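PDB 4D7K: Sam-dependent methyltransferases from Streptomyces davawensis, which catalyses the two S-adenosyl methionine-dependent N-methylations that turn 8-amino-8-demethylriboflavin into roseoflavin, the last steps in making this antibiotic. Local coordinates for residues A[36-41]-A[61-66]; A[65-70]-A[74-79]; A[105-110]-A[303-308]. All coordinates share one frame; numbering follows the deposited sequence.

Contact 1 of 3, residues A[36-41]-A[61-66]; sequences LHLPDL and SRLRRL
Four leucines, Leu36 and Leu38 facing Leu66 and Leu63, make this contact without help from any flat group. The one ring on the 36-41 side, His37, takes no part and lies exposed, and what lies at its edge, in plane, is Asp40 OD2, 3.6 Å from His37 CD2. Across the gap the touching is purely apolar and done by methyl groups. Leu36 CD1 reaches Leu66 CD2 at 3.9 Å, the closer of the two pairs, with the two side chains set at a slant to each other. Leu38 CD1 stands 4.4 Å from Leu63 CD1, a looser approach. Leu66 reaches out of its helix because its CG lies anti to the backbone N (chi1 172°), which swings CD2 to Leu36. Leu63 uses the same first torsion, and this brings its branch to Leu38 although its CB does not aim there. Only the side chains bridge the distance: the CA atoms of Leu36 and Leu63, the nearest pair, are 10.4 Å apart.

The backbone at 36-41 turns sharply. His37, with positive phi (56°), closes helix 13-35 in a Schellman motif and is at the same time the N-cap of helix 38-41, whose first turn is tied by Leu41 N to His37 O at 2.9 Å. That corner directs two leucines, with His37 between them, to the same side. Leu52 of helix 49-56 and Val33 add to the apolar cluster, and Val124 and Arg125 of the second subunit pack on Leu63 and Leu36. Helices 38-41, 49-56 and 60-72 with hairpin 76-79/83-86 are consistent with a winged-helix arrangement in the dimerisation domain; this contact packs 36-41 on the third of these helices.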
ATOM      1  N   LEU A  36       2.113  15.771   9.191  1.00 30.75           N
ATOM      2  CA  LEU A  36       2.885  16.534  10.154  1.00 34.27           C
ATOM      3  C   LEU A  36       3.483  17.777   9.503  1.00 38.12           C
ATOM      4  O   LEU A  36       4.169  18.559  10.159  1.00 38.44           O
ATOM      5  CB  LEU A  36       3.983  15.666  10.760  1.00 37.45           C
ATOM      6  CG  LEU A  36       3.491  14.632  11.769  1.00 33.72           C
ATOM      7  CD1 LEU A  36       4.584  13.624  12.050  1.00 33.13           C
ATOM      8  CD2 LEU A  36       3.067  15.331  13.049  1.00 33.27           C
ATOM      9  N   HIS A  37       3.215  17.942   8.208  1.00 29.39           N
ATOM     10  CA  HIS A  37       3.712  19.073   7.425  1.00 23.76           C
ATOM     11  C   HIS A  37       5.233  19.187   7.474  1.00 32.58           C
ATOM     12  O   HIS A  37       5.795  20.277   7.356  1.00 42.76           O
ATOM     13  CB  HIS A  37       3.055  20.376   7.895  1.00 25.71           C
ATOM     14  CG  HIS A  37       1.608  20.480   7.521  1.00 34.42           C
ATOM     15  ND1 HIS A  37       0.589  20.260   8.420  1.00 35.30           N
ATOM     16  CD2 HIS A  37       1.015  20.741   6.331  1.00 35.60           C
ATOM     17  CE1 HIS A  37      -0.575  20.406   7.806  1.00 40.99           C
ATOM     18  NE2 HIS A  37      -0.343  20.693   6.541  1.00 43.47           N
ATOM     19  N   LEU A  38       5.889  18.045   7.640  1.00 34.38           N
ATOM     20  CA  LEU A  38       7.345  17.970   7.593  1.00 34.78           C
ATOM     21  C   LEU A  38       7.948  18.476   6.276  1.00 33.23           C
ATOM     22  O   LEU A  38       8.982  19.143   6.308  1.00 37.29           O
ATOM     23  CB  LEU A  38       7.806  16.536   7.860  1.00 32.16           C
ATOM     24  CG  LEU A  38       7.562  16.083   9.299  1.00 30.57           C
ATOM     25  CD1 LEU A  38       7.889  14.614   9.485  1.00 36.82           C
ATOM     26  CD2 LEU A  38       8.376  16.929  10.255  1.00 29.52           C
ATOM     27  N   PRO A  39       7.319  18.172   5.116  1.00 30.44           N
ATOM     28  CA  PRO A  39       7.928  18.726   3.901  1.00 26.86           C
ATOM     29  C   PRO A  39       7.936  20.245   3.895  1.00 34.23           C
ATOM     30  O   PRO A  39       8.909  20.854   3.456  1.00 33.49           O
ATOM     31  CB  PRO A  39       7.027  18.199   2.782  1.00 25.29           C
ATOM     32  CG  PRO A  39       6.370  16.994   3.351  1.00 30.23           C
ATOM     33  CD  PRO A  39       6.161  17.319   4.793  1.00 28.30           C
ATOM     34  N   ASP A  40       6.851  20.840   4.383  1.00 32.32           N
ATOM     35  CA  ASP A  40       6.716  22.287   4.423  1.00 29.41           C
ATOM     36  C   ASP A  40       7.667  22.900   5.457  1.00 31.77           C
ATOM     37  O   ASP A  40       8.215  23.988   5.252  1.00 29.51           O
ATOM     38  CB  ASP A  40       5.261  22.664   4.724  1.00 39.25           C
ATOM     39  CG  ASP A  40       4.276  21.991   3.771  1.00 39.80           C
ATOM     40  OD1 ASP A  40       3.993  22.565   2.700  1.00 43.50           O
ATOM     41  OD2 ASP A  40       3.791  20.885   4.088  1.00 45.15           O
ATOM     42  N   LEU A  41       7.871  22.191   6.563  1.00 26.15           N
ATOM     43  CA  LEU A  41       8.814  22.628   7.585  1.00 29.62           C
ATOM     44  C   LEU A  41      10.255  22.560   7.072  1.00 32.20           C
ATOM     45  O   LEU A  41      11.128  23.264   7.565  1.00 40.41           O
ATOM     46  CB  LEU A  41       8.667  21.779   8.855  1.00 23.94           C
ATOM     47  CG  LEU A  41       7.466  22.031   9.770  1.00 33.55           C
ATOM     48  CD1 LEU A  41       7.343  20.913  10.791  1.00 24.20           C
ATOM     49  CD2 LEU A  41       7.594  23.380  10.465  1.00 25.50           C
ATOM     50  N   SER A  61      12.603  10.828  20.039  1.00 55.90           N
ATOM     51  CA  SER A  61      13.057   9.468  19.772  1.00 49.51           C
ATOM     52  C   SER A  61      12.262   8.777  18.668  1.00 56.68           C
ATOM     53  O   SER A  61      12.836   8.139  17.786  1.00 58.36           O
ATOM     54  CB  SER A  61      12.989   8.632  21.049  1.00 60.60           C
ATOM     55  OG  SER A  61      13.232   7.265  20.768  1.00 73.06           O
ATOM     56  N   ARG A  62      10.941   8.908  18.713  1.00 58.02           N
ATOM     57  CA  ARG A  62      10.089   8.244  17.735  1.00 53.64           C
ATOM     58  C   ARG A  62       9.953   9.043  16.435  1.00 52.79           C
ATOM     59  O   ARG A  62       9.683   8.471  15.377  1.00 54.30           O
ATOM     60  CB  ARG A  62       8.713   7.959  18.344  1.00 59.39           C
ATOM     61  CG  ARG A  62       8.754   6.829  19.369  1.00 67.44           C
ATOM     62  CD  ARG A  62       7.378   6.426  19.878  1.00 65.17           C
ATOM     63  NE  ARG A  62       7.334   4.996  20.188  1.00 61.07           N
ATOM     64  CZ  ARG A  62       6.537   4.126  19.577  1.00 51.56           C
ATOM     65  NH1 ARG A  62       5.696   4.542  18.640  1.00 50.34           N
ATOM     66  NH2 ARG A  62       6.568   2.841  19.911  1.00 49.61           N
ATOM     67  N   LEU A  63      10.150  10.357  16.507  1.00 42.14           N
ATOM     68  CA  LEU A  63      10.127  11.178  15.299  1.00 41.54           C
ATOM     69  C   LEU A  63      11.312  10.831  14.415  1.00 34.01           C
ATOM     70  O   LEU A  63      11.175  10.709  13.197  1.00 32.34           O
ATOM     71  CB  LEU A  63      10.147  12.671  15.633  1.00 41.17           C
ATOM     72  CG  LEU A  63      10.178  13.592  14.407  1.00 37.43           C
ATOM     73  CD1 LEU A  63       8.898  13.458  13.587  1.00 33.71           C
ATOM     74  CD2 LEU A  63      10.410  15.040  14.805  1.00 36.43           C
ATOM     75  N   ARG A  64      12.474  10.666  15.040  1.00 30.68           N
ATOM     76  CA  ARG A  64      13.695  10.309  14.328  1.00 35.23           C
ATOM     77  C   ARG A  64      13.546   8.991  13.581  1.00 44.05           C
ATOM     78  O   ARG A  64      14.005   8.856  12.443  1.00 39.36           O
ATOM     79  CB  ARG A  64      14.880  10.221  15.292  1.00 36.79           C
ATOM     80  CG  ARG A  64      16.194   9.871  14.600  1.00 41.12           C
ATOM     81  CD  ARG A  64      17.350   9.759  15.575  1.00 37.52           C
ATOM     82  NE  ARG A  64      17.596  11.010  16.284  1.00 42.21           N
ATOM     83  CZ  ARG A  64      17.234  11.227  17.542  1.00 46.97           C
ATOM     84  NH1 ARG A  64      16.614  10.273  18.224  1.00 47.74           N
ATOM     85  NH2 ARG A  64      17.486  12.394  18.117  1.00 46.91           N
ATOM     86  N   ARG A  65      12.901   8.021  14.224  1.00 39.98           N
ATOM     87  CA  ARG A  65      12.646   6.730  13.597  1.00 40.85           C
ATOM     88  C   ARG A  65      11.685   6.868  12.413  1.00 33.67           C
ATOM     89  O   ARG A  65      11.863   6.223  11.381  1.00 40.06           O
ATOM     90  CB  ARG A  65      12.098   5.741  14.626  1.00 39.65           C
ATOM     91  CG  ARG A  65      13.076   5.451  15.755  1.00 32.84           C
ATOM     92  CD  ARG A  65      12.409   4.685  16.879  1.00 40.39           C
ATOM     93  NE  ARG A  65      11.903   3.391  16.432  1.00 37.44           N
ATOM     94  CZ  ARG A  65      11.130   2.603  17.172  1.00 39.75           C
ATOM     95  NH1 ARG A  65      10.772   2.983  18.391  1.00 38.97           N
ATOM     96  NH2 ARG A  65      10.710   1.440  16.691  1.00 38.43           N
ATOM     97  N   LEU A  66      10.680   7.723  12.560  1.00 25.53           N
ATOM     98  CA  LEU A  66       9.771   8.031  11.461  1.00 30.10           C
ATOM     99  C   LEU A  66      10.499   8.755  10.321  1.00 37.57           C
ATOM    100  O   LEU A  66      10.310   8.434   9.146  1.00 38.49           O
ATOM    101  CB  LEU A  66       8.599   8.887  11.961  1.00 29.47           C
ATOM    102  CG  LEU A  66       7.684   9.443  10.868  1.00 31.63           C
ATOM    103  CD1 LEU A  66       6.954   8.312  10.174  1.00 39.76           C
ATOM    104  CD2 LEU A  66       6.693  10.451  11.424  1.00 35.48           C
TER

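Contact 2 of 3, residues A[65-70]-A[74-79]; sequences RLLRAA and DALREV
Ala70 meets the other segment with both backbone and side chain. Ala70 O accepts Ala75 N at 2.9 Å and takes a second, weak bond from Leu76 N at 3.3 Å, while its CB packs on the Leu76 side chain. Asp74, with positive phi, is the C-prime residue of the Schellman motif that ends the helix here, and the chain passes through Ala75 into strand 76-79.

Side-chain torsions then fill the angle between helix and strand. Leu76 points its CB at the helix, and with CG anti to the carbonyl carbon its CD1 packs against both Leu67 CD2 (3.6 Å) and Ala70 CB (4.0 Å). Leu67 has the same kind of first torsion, and the two leucines meet at a slant, branch against branch. Farther along, Glu78 runs out extended beyond CG, while Arg68 goes straight to CD and then bends at chi3 (-62°), which leaves Arg68 NE 4.2 Å from Glu78 OE1, a carboxylate oxygen at the guanidinium edge, near its plane. The aliphatic part is closer still, with Glu78 OE2 3.9 Å from Arg68 CG. The guanidinium and carboxylate planes are 46° apart, and the NE to OE1 separation is too long for a salt bridge, leaving only a weak, longer-range attraction between opposite charges. The stronger partner of Glu78 is Lys296 of the second subunit, which forms a salt bridge with OE2.

The strand runs at 117° to the helix direction, with the short axes 7.6 Å apart. Strand 83-86 lies next to it, giving Phe84 to Leu67 and Glu78 and Leu86 to Leu76, while helix 13-35 covers Ala70 with Val29 and Val33 and touches Ala75 through Leu30.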
ATOM      1  N   ARG A  65      12.901   8.021  14.224  1.00 39.98           N
ATOM      2  CA  ARG A  65      12.646   6.730  13.597  1.00 40.85           C
ATOM      3  C   ARG A  65      11.685   6.868  12.413  1.00 33.67           C
ATOM      4  O   ARG A  65      11.863   6.223  11.381  1.00 40.06           O
ATOM      5  CB  ARG A  65      12.098   5.741  14.626  1.00 39.65           C
ATOM      6  CG  ARG A  65      13.076   5.451  15.755  1.00 32.84           C
ATOM      7  CD  ARG A  65      12.409   4.685  16.879  1.00 40.39           C
ATOM      8  NE  ARG A  65      11.903   3.391  16.432  1.00 37.44           N
ATOM      9  CZ  ARG A  65      11.130   2.603  17.172  1.00 39.75           C
ATOM     10  NH1 ARG A  65      10.772   2.983  18.391  1.00 38.97           N
ATOM     11  NH2 ARG A  65      10.710   1.440  16.691  1.00 38.43           N
ATOM     12  N   LEU A  66      10.680   7.723  12.560  1.00 25.53           N
ATOM     13  CA  LEU A  66       9.771   8.031  11.461  1.00 30.10           C
ATOM     14  C   LEU A  66      10.499   8.755  10.321  1.00 37.57           C
ATOM     15  O   LEU A  66      10.310   8.434   9.146  1.00 38.49           O
ATOM     16  CB  LEU A  66       8.599   8.887  11.961  1.00 29.47           C
ATOM     17  CG  LEU A  66       7.684   9.443  10.868  1.00 31.63           C
ATOM     18  CD1 LEU A  66       6.954   8.312  10.174  1.00 39.76           C
ATOM     19  CD2 LEU A  66       6.693  10.451  11.424  1.00 35.48           C
ATOM     20  N   LEU A  67      11.324   9.737  10.675  1.00 36.11           N
ATOM     21  CA  LEU A  67      12.073  10.511   9.685  1.00 36.03           C
ATOM     22  C   LEU A  67      13.099   9.642   8.970  1.00 28.17           C
ATOM     23  O   LEU A  67      13.311   9.775   7.767  1.00 26.73           O
ATOM     24  CB  LEU A  67      12.776  11.706  10.343  1.00 33.41           C
ATOM     25  CG  LEU A  67      11.911  12.846  10.880  1.00 37.87           C
ATOM     26  CD1 LEU A  67      12.754  13.804  11.713  1.00 40.31           C
ATOM     27  CD2 LEU A  67      11.259  13.573   9.727  1.00 35.69           C
ATOM     28  N   ARG A  68      13.746   8.763   9.721  1.00 28.89           N
ATOM     29  CA  ARG A  68      14.709   7.839   9.138  1.00 28.19           C
ATOM     30  C   ARG A  68      14.023   6.871   8.161  1.00 32.91           C
ATOM     31  O   ARG A  68      14.604   6.493   7.142  1.00 35.87           O
ATOM     32  CB  ARG A  68      15.429   7.086  10.253  1.00 29.91           C
ATOM     33  CG  ARG A  68      16.465   6.097   9.807  1.00 43.57           C
ATOM     34  CD  ARG A  68      17.043   5.401  11.018  1.00 52.30           C
ATOM     35  NE  ARG A  68      17.717   6.332  11.918  1.00 59.57           N
ATOM     36  CZ  ARG A  68      17.708   6.224  13.243  1.00 64.68           C
ATOM     37  NH1 ARG A  68      17.045   5.232  13.823  1.00 65.38           N
ATOM     38  NH2 ARG A  68      18.355   7.108  13.988  1.00 63.79           N
ATOM     39  N   ALA A  69      12.779   6.496   8.460  1.00 35.47           N
ATOM     40  CA  ALA A  69      12.015   5.610   7.578  1.00 36.09           C
ATOM     41  C   ALA A  69      11.673   6.326   6.277  1.00 32.11           C
ATOM     42  O   ALA A  69      11.768   5.750   5.195  1.00 36.37           O
ATOM     43  CB  ALA A  69      10.741   5.111   8.275  1.00 24.82           C
ATOM     44  N   ALA A  70      11.278   7.589   6.390  1.00 36.97           N
ATOM     45  CA  ALA A  70      11.019   8.412   5.213  1.00 33.77           C
ATOM     46  C   ALA A  70      12.283   8.579   4.359  1.00 43.24           C
ATOM     47  O   ALA A  70      12.210   8.695   3.134  1.00 41.28           O
ATOM     48  CB  ALA A  70      10.479   9.762   5.634  1.00 24.18           C
ATOM     49  N   ASP A  74      13.253   7.172   0.384  1.00 39.06           N
ATOM     50  CA  ASP A  74      13.729   8.209  -0.541  1.00 41.37           C
ATOM     51  C   ASP A  74      12.820   9.433  -0.635  1.00 41.37           C
ATOM     52  O   ASP A  74      12.748  10.072  -1.685  1.00 41.93           O
ATOM     53  CB  ASP A  74      13.931   7.636  -1.949  1.00 57.06           C
ATOM     54  CG  ASP A  74      15.207   6.828  -2.077  1.00 76.94           C
ATOM     55  OD1 ASP A  74      16.266   7.436  -2.342  1.00 76.07           O
ATOM     56  OD2 ASP A  74      15.149   5.586  -1.924  1.00 85.92           O
ATOM     57  N   ALA A  75      12.136   9.766   0.457  1.00 36.00           N
ATOM     58  CA  ALA A  75      11.339  10.987   0.509  1.00 32.08           C
ATOM     59  C   ALA A  75      12.140  12.127   1.144  1.00 28.45           C
ATOM     60  O   ALA A  75      12.024  13.283   0.739  1.00 32.52           O
ATOM     61  CB  ALA A  75      10.052  10.744   1.269  1.00 20.52           C
ATOM     62  N   LEU A  76      12.952  11.789   2.141  1.00 28.30           N
ATOM     63  CA  LEU A  76      13.862  12.743   2.767  1.00 31.91           C
ATOM     64  C   LEU A  76      15.303  12.259   2.608  1.00 44.04           C
ATOM     65  O   LEU A  76      15.542  11.176   2.077  1.00 42.73           O
ATOM     66  CB  LEU A  76      13.538  12.925   4.251  1.00 26.68           C
ATOM     67  CG  LEU A  76      12.127  13.309   4.719  1.00 33.03           C
ATOM     68  CD1 LEU A  76      12.084  13.322   6.233  1.00 20.65           C
ATOM     69  CD2 LEU A  76      11.707  14.661   4.190  1.00 22.28           C
ATOM     70  N   ARG A  77      16.253  13.069   3.070  1.00 44.66           N
ATOM     71  CA  ARG A  77      17.659  12.673   3.143  1.00 40.19           C
ATOM     72  C   ARG A  77      18.190  12.876   4.553  1.00 33.84           C
ATOM     73  O   ARG A  77      17.931  13.905   5.173  1.00 34.86           O
ATOM     74  CB  ARG A  77      18.524  13.477   2.167  1.00 38.75           C
ATOM     75  CG  ARG A  77      18.379  13.102   0.713  1.00 51.51           C
ATOM     76  CD  ARG A  77      19.498  13.733  -0.102  1.00 57.49           C
ATOM     77  NE  ARG A  77      19.484  15.192  -0.024  1.00 44.94           N
ATOM     78  CZ  ARG A  77      18.940  15.977  -0.946  1.00 36.65           C
ATOM     79  NH1 ARG A  77      18.372  15.439  -2.017  1.00 40.61           N
ATOM     80  NH2 ARG A  77      18.972  17.297  -0.806  1.00 35.60           N
ATOM     81  N   GLU A  78      18.932  11.902   5.061  1.00 38.34           N
ATOM     82  CA  GLU A  78      19.616  12.076   6.332  1.00 39.46           C
ATOM     83  C   GLU A  78      20.810  13.000   6.127  1.00 38.60           C
ATOM     84  O   GLU A  78      21.501  12.908   5.117  1.00 39.25           O
ATOM     85  CB  GLU A  78      20.059  10.734   6.905  1.00 39.33           C
ATOM     86  CG  GLU A  78      18.916   9.860   7.371  1.00 48.13           C
ATOM     87  CD  GLU A  78      19.394   8.646   8.134  1.00 55.86           C
ATOM     88  OE1 GLU A  78      19.840   8.807   9.290  1.00 53.57           O
ATOM     89  OE2 GLU A  78      19.322   7.530   7.576  1.00 69.19           O
ATOM     90  N   VAL A  79      21.043  13.887   7.088  1.00 35.55           N
ATOM     91  CA  VAL A  79      22.054  14.928   6.960  1.00 40.38           C
ATOM     92  C   VAL A  79      22.806  15.086   8.284  1.00 43.34           C
ATOM     93  O   VAL A  79      22.183  15.071   9.348  1.00 42.35           O
ATOM     94  CB  VAL A  79      21.398  16.268   6.528  1.00 63.37           C
ATOM     95  CG1 VAL A  79      22.190  17.477   7.012  1.00 66.57           C
ATOM     96  CG2 VAL A  79      21.205  16.296   5.019  1.00 57.35           C
TER

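Contact 3 of 3, residues A[105-110]-A[303-308]; sequences TTFFAE and LVLVEG
Leu305 sets its CD1 against two phenylalanine rings at once. The methyl is 4.4 Å from Phe107 CE2, at that ring's edge and near its plane, and equally 4.4 Å from Phe108 CE1, which it approaches obliquely. With CG anti to the carbonyl carbon (chi1 -66°), the leucine carries its branch out from helix 293-305 toward the pair of rings; no other residue of 303-308 comes into contact with 105-110.

The rings themselves are neighbours in sequence and meet edge to face. Phe107 CD2 sits 3.7 Å above the plane of Phe108, over its centre, and the two planes are nearly perpendicular. Seen from Phe107, the Phe108 atom CD2 lies at its edge, in plane. Different first torsions produce this arrangement: the Phe107 ring is anti to its own nitrogen (chi1 174°), whereas the Phe108 ring is anti to the carbonyl carbon, so that both rings project to the same side and end close to Leu305. The touch is light, with 79 Å² buried in total and the nearest CA atoms, those of Phe108 and Leu305, 10.5 Å apart. All three residues are buried, and no hydrogen bond crosses between the segments.

Just past the rings the backbone is drawn in by Glu110 N to Phe107 O at 3.2 Å, and Glu110 then serves as N-cap of the following helix 111-118. That helix supplies Val113 to Phe107 and Tyr117 to Phe108. Helix 149-165 covers the rings too, Phe155 meeting Phe107 with planes at about 60° and Phe162 touching Phe108. From the second subunit, Lys25 makes a cation-pi contact with Phe108, placing this meeting of helices 102-107 and 293-305 beside the dimer interface.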
ATOM      1  N   THR A 105      -1.670  11.507  -1.899  1.00 38.34           N
ATOM      2  CA  THR A 105      -0.861  10.761  -0.945  1.00 29.54           C
ATOM      3  C   THR A 105      -1.495  10.781   0.450  1.00 30.88           C
ATOM      4  O   THR A 105      -1.309   9.850   1.231  1.00 43.06           O
ATOM      5  CB  THR A 105       0.583  11.318  -0.908  1.00 31.12           C
ATOM      6  OG1 THR A 105       1.123  11.305  -2.235  1.00 36.47           O
ATOM      7  CG2 THR A 105       1.478  10.479  -0.016  1.00 36.06           C
ATOM      8  N   THR A 106      -2.267  11.823   0.752  1.00 28.42           N
ATOM      9  CA  THR A 106      -2.931  11.922   2.050  1.00 36.50           C
ATOM     10  C   THR A 106      -4.374  11.407   2.052  1.00 34.43           C
ATOM     11  O   THR A 106      -4.796  10.769   3.015  1.00 35.04           O
ATOM     12  CB  THR A 106      -2.947  13.375   2.570  1.00 39.87           C
ATOM     13  OG1 THR A 106      -3.519  14.239   1.579  1.00 29.26           O
ATOM     14  CG2 THR A 106      -1.537  13.840   2.896  1.00 25.57           C
ATOM     15  N   PHE A 107      -5.127  11.682   0.988  1.00 35.12           N
ATOM     16  CA  PHE A 107      -6.559  11.368   0.984  1.00 29.61           C
ATOM     17  C   PHE A 107      -6.852   9.882   1.154  1.00 30.78           C
ATOM     18  O   PHE A 107      -7.683   9.499   1.980  1.00 38.36           O
ATOM     19  CB  PHE A 107      -7.232  11.852  -0.303  1.00 26.65           C
ATOM     20  CG  PHE A 107      -8.673  11.422  -0.419  1.00 37.40           C
ATOM     21  CD1 PHE A 107      -9.657  12.045   0.327  1.00 31.50           C
ATOM     22  CD2 PHE A 107      -9.038  10.376  -1.253  1.00 37.72           C
ATOM     23  CE1 PHE A 107     -10.981  11.641   0.235  1.00 33.61           C
ATOM     24  CE2 PHE A 107     -10.360   9.968  -1.347  1.00 28.78           C
ATOM     25  CZ  PHE A 107     -11.332  10.602  -0.604  1.00 34.30           C
ATOM     26  N   PHE A 108      -6.174   9.049   0.370  1.00 28.23           N
ATOM     27  CA  PHE A 108      -6.459   7.616   0.346  1.00 35.92           C
ATOM     28  C   PHE A 108      -5.923   6.882   1.571  1.00 45.44           C
ATOM     29  O   PHE A 108      -6.060   5.663   1.680  1.00 53.95           O
ATOM     30  CB  PHE A 108      -5.896   6.991  -0.936  1.00 32.21           C
ATOM     31  CG  PHE A 108      -6.569   7.487  -2.179  1.00 32.62           C
ATOM     32  CD1 PHE A 108      -7.764   6.928  -2.604  1.00 29.73           C
ATOM     33  CD2 PHE A 108      -6.037   8.545  -2.894  1.00 29.31           C
ATOM     34  CE1 PHE A 108      -8.401   7.396  -3.733  1.00 27.36           C
ATOM     35  CE2 PHE A 108      -6.670   9.021  -4.024  1.00 34.40           C
ATOM     36  CZ  PHE A 108      -7.854   8.445  -4.446  1.00 31.56           C
ATOM     37  N   ALA A 109      -5.321   7.623   2.495  1.00 42.57           N
ATOM     38  CA  ALA A 109      -4.795   7.027   3.716  1.00 37.51           C
ATOM     39  C   ALA A 109      -5.449   7.645   4.937  1.00 37.63           C
ATOM     40  O   ALA A 109      -5.084   7.335   6.068  1.00 51.66           O
ATOM     41  CB  ALA A 109      -3.288   7.183   3.781  1.00 39.97           C
ATOM     42  N   GLU A 110      -6.413   8.528   4.706  1.00 38.97           N
ATOM     43  CA  GLU A 110      -7.201   9.072   5.799  1.00 36.61           C
ATOM     44  C   GLU A 110      -8.007   7.938   6.425  1.00 52.28           C
ATOM     45  O   GLU A 110      -8.466   7.043   5.714  1.00 52.47           O
ATOM     46  CB  GLU A 110      -8.117  10.196   5.310  1.00 39.89           C
ATOM     47  CG  GLU A 110      -7.390  11.462   4.853  1.00 41.12           C
ATOM     48  CD  GLU A 110      -6.795  12.254   6.004  1.00 43.75           C
ATOM     49  OE1 GLU A 110      -6.988  11.861   7.172  1.00 60.30           O
ATOM     50  OE2 GLU A 110      -6.135  13.280   5.742  1.00 43.18           O
ATOM     51  N   LEU A 303     -15.661   1.265  -6.794  1.00 44.10           N
ATOM     52  CA  LEU A 303     -16.358   0.261  -5.999  1.00 47.70           C
ATOM     53  C   LEU A 303     -16.409   0.651  -4.524  1.00 42.88           C
ATOM     54  O   LEU A 303     -17.396   0.398  -3.838  1.00 42.11           O
ATOM     55  CB  LEU A 303     -15.670  -1.096  -6.165  1.00 51.32           C
ATOM     56  CG  LEU A 303     -16.492  -2.367  -5.982  1.00 60.87           C
ATOM     57  CD1 LEU A 303     -15.850  -3.491  -6.766  1.00 61.03           C
ATOM     58  CD2 LEU A 303     -16.581  -2.738  -4.517  1.00 67.87           C
ATOM     59  N   VAL A 304     -15.334   1.266  -4.047  1.00 44.31           N
ATOM     60  CA  VAL A 304     -15.213   1.619  -2.640  1.00 39.18           C
ATOM     61  C   VAL A 304     -15.923   2.935  -2.316  1.00 40.69           C
ATOM     62  O   VAL A 304     -16.630   3.038  -1.314  1.00 39.04           O
ATOM     63  CB  VAL A 304     -13.727   1.726  -2.226  1.00 38.34           C
ATOM     64  CG1 VAL A 304     -13.592   2.344  -0.850  1.00 41.78           C
ATOM     65  CG2 VAL A 304     -13.057   0.354  -2.274  1.00 29.97           C
ATOM     66  N   LEU A 305     -15.750   3.931  -3.181  1.00 37.18           N
ATOM     67  CA  LEU A 305     -16.143   5.297  -2.850  1.00 42.62           C
ATOM     68  C   LEU A 305     -17.546   5.663  -3.307  1.00 45.63           C
ATOM     69  O   LEU A 305     -18.348   6.147  -2.514  1.00 44.41           O
ATOM     70  CB  LEU A 305     -15.145   6.293  -3.448  1.00 37.83           C
ATOM     71  CG  LEU A 305     -13.722   6.251  -2.888  1.00 39.08           C
ATOM     72  CD1 LEU A 305     -12.814   7.181  -3.673  1.00 33.52           C
ATOM     73  CD2 LEU A 305     -13.715   6.612  -1.409  1.00 36.36           C
ATOM     74  N   VAL A 306     -17.840   5.442  -4.583  1.00 46.24           N
ATOM     75  CA  VAL A 306     -19.096   5.918  -5.149  1.00 48.73           C
ATOM     76  C   VAL A 306     -20.019   4.800  -5.625  1.00 54.84           C
ATOM     77  O   VAL A 306     -19.651   3.625  -5.626  1.00 50.42           O
ATOM     78  CB  VAL A 306     -18.836   6.872  -6.318  1.00 49.55           C
ATOM     79  CG1 VAL A 306     -18.063   8.086  -5.834  1.00 58.14           C
ATOM     80  CG2 VAL A 306     -18.078   6.156  -7.413  1.00 34.77           C
ATOM     81  N   GLU A 307     -21.226   5.181  -6.028  1.00 52.19           N
ATOM     82  CA  GLU A 307     -22.240   4.221  -6.442  1.00 61.31           C
ATOM     83  C   GLU A 307     -22.240   4.037  -7.960  1.00 57.08           C
ATOM     84  O   GLU A 307     -22.726   3.029  -8.477  1.00 52.24           O
ATOM     85  CB  GLU A 307     -23.618   4.673  -5.949  1.00 68.43           C
ATOM     86  CG  GLU A 307     -24.692   3.599  -5.990  1.00 86.87           C
ATOM     87  CD  GLU A 307     -25.517   3.651  -7.257  1.00103.31           C
ATOM     88  OE1 GLU A 307     -25.337   4.604  -8.045  1.00108.05           O
ATOM     89  OE2 GLU A 307     -26.350   2.741  -7.465  1.00109.63           O
ATOM     90  N   GLY A 308     -21.680   5.012  -8.668  1.00 54.36           N
ATOM     91  CA  GLY A 308     -21.618   4.971 -10.117  1.00 53.22           C
ATOM     92  C   GLY A 308     -20.695   3.889 -10.649  1.00 55.47           C
ATOM     93  O   GLY A 308     -19.860   3.351  -9.918  1.00 49.76           O
TER

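Overall arrangement
Contacts 1 and 2 are neighbours in the dimerisation domain, their centres 8 Å apart. They share Arg65 and Leu66 on helix 60-72 and join directly where Leu38 CD1 meets Leu67 CD2 at 3.5 Å, so one apolar core runs through both. Along the chain contact 2 begins where contact 1 ends. Contact 3 follows later and is the long-range one, its segments 193 residues apart, bringing 303-308 of the methyltransferase domain to 105-110; its centre is about 25 Å and 27 Å from the other two. All three border the second subunit: Arg62 from contact 1 hydrogen-bonds to Leu303 O in contact 3 of the partner chain, linking the two regions across the homodimer.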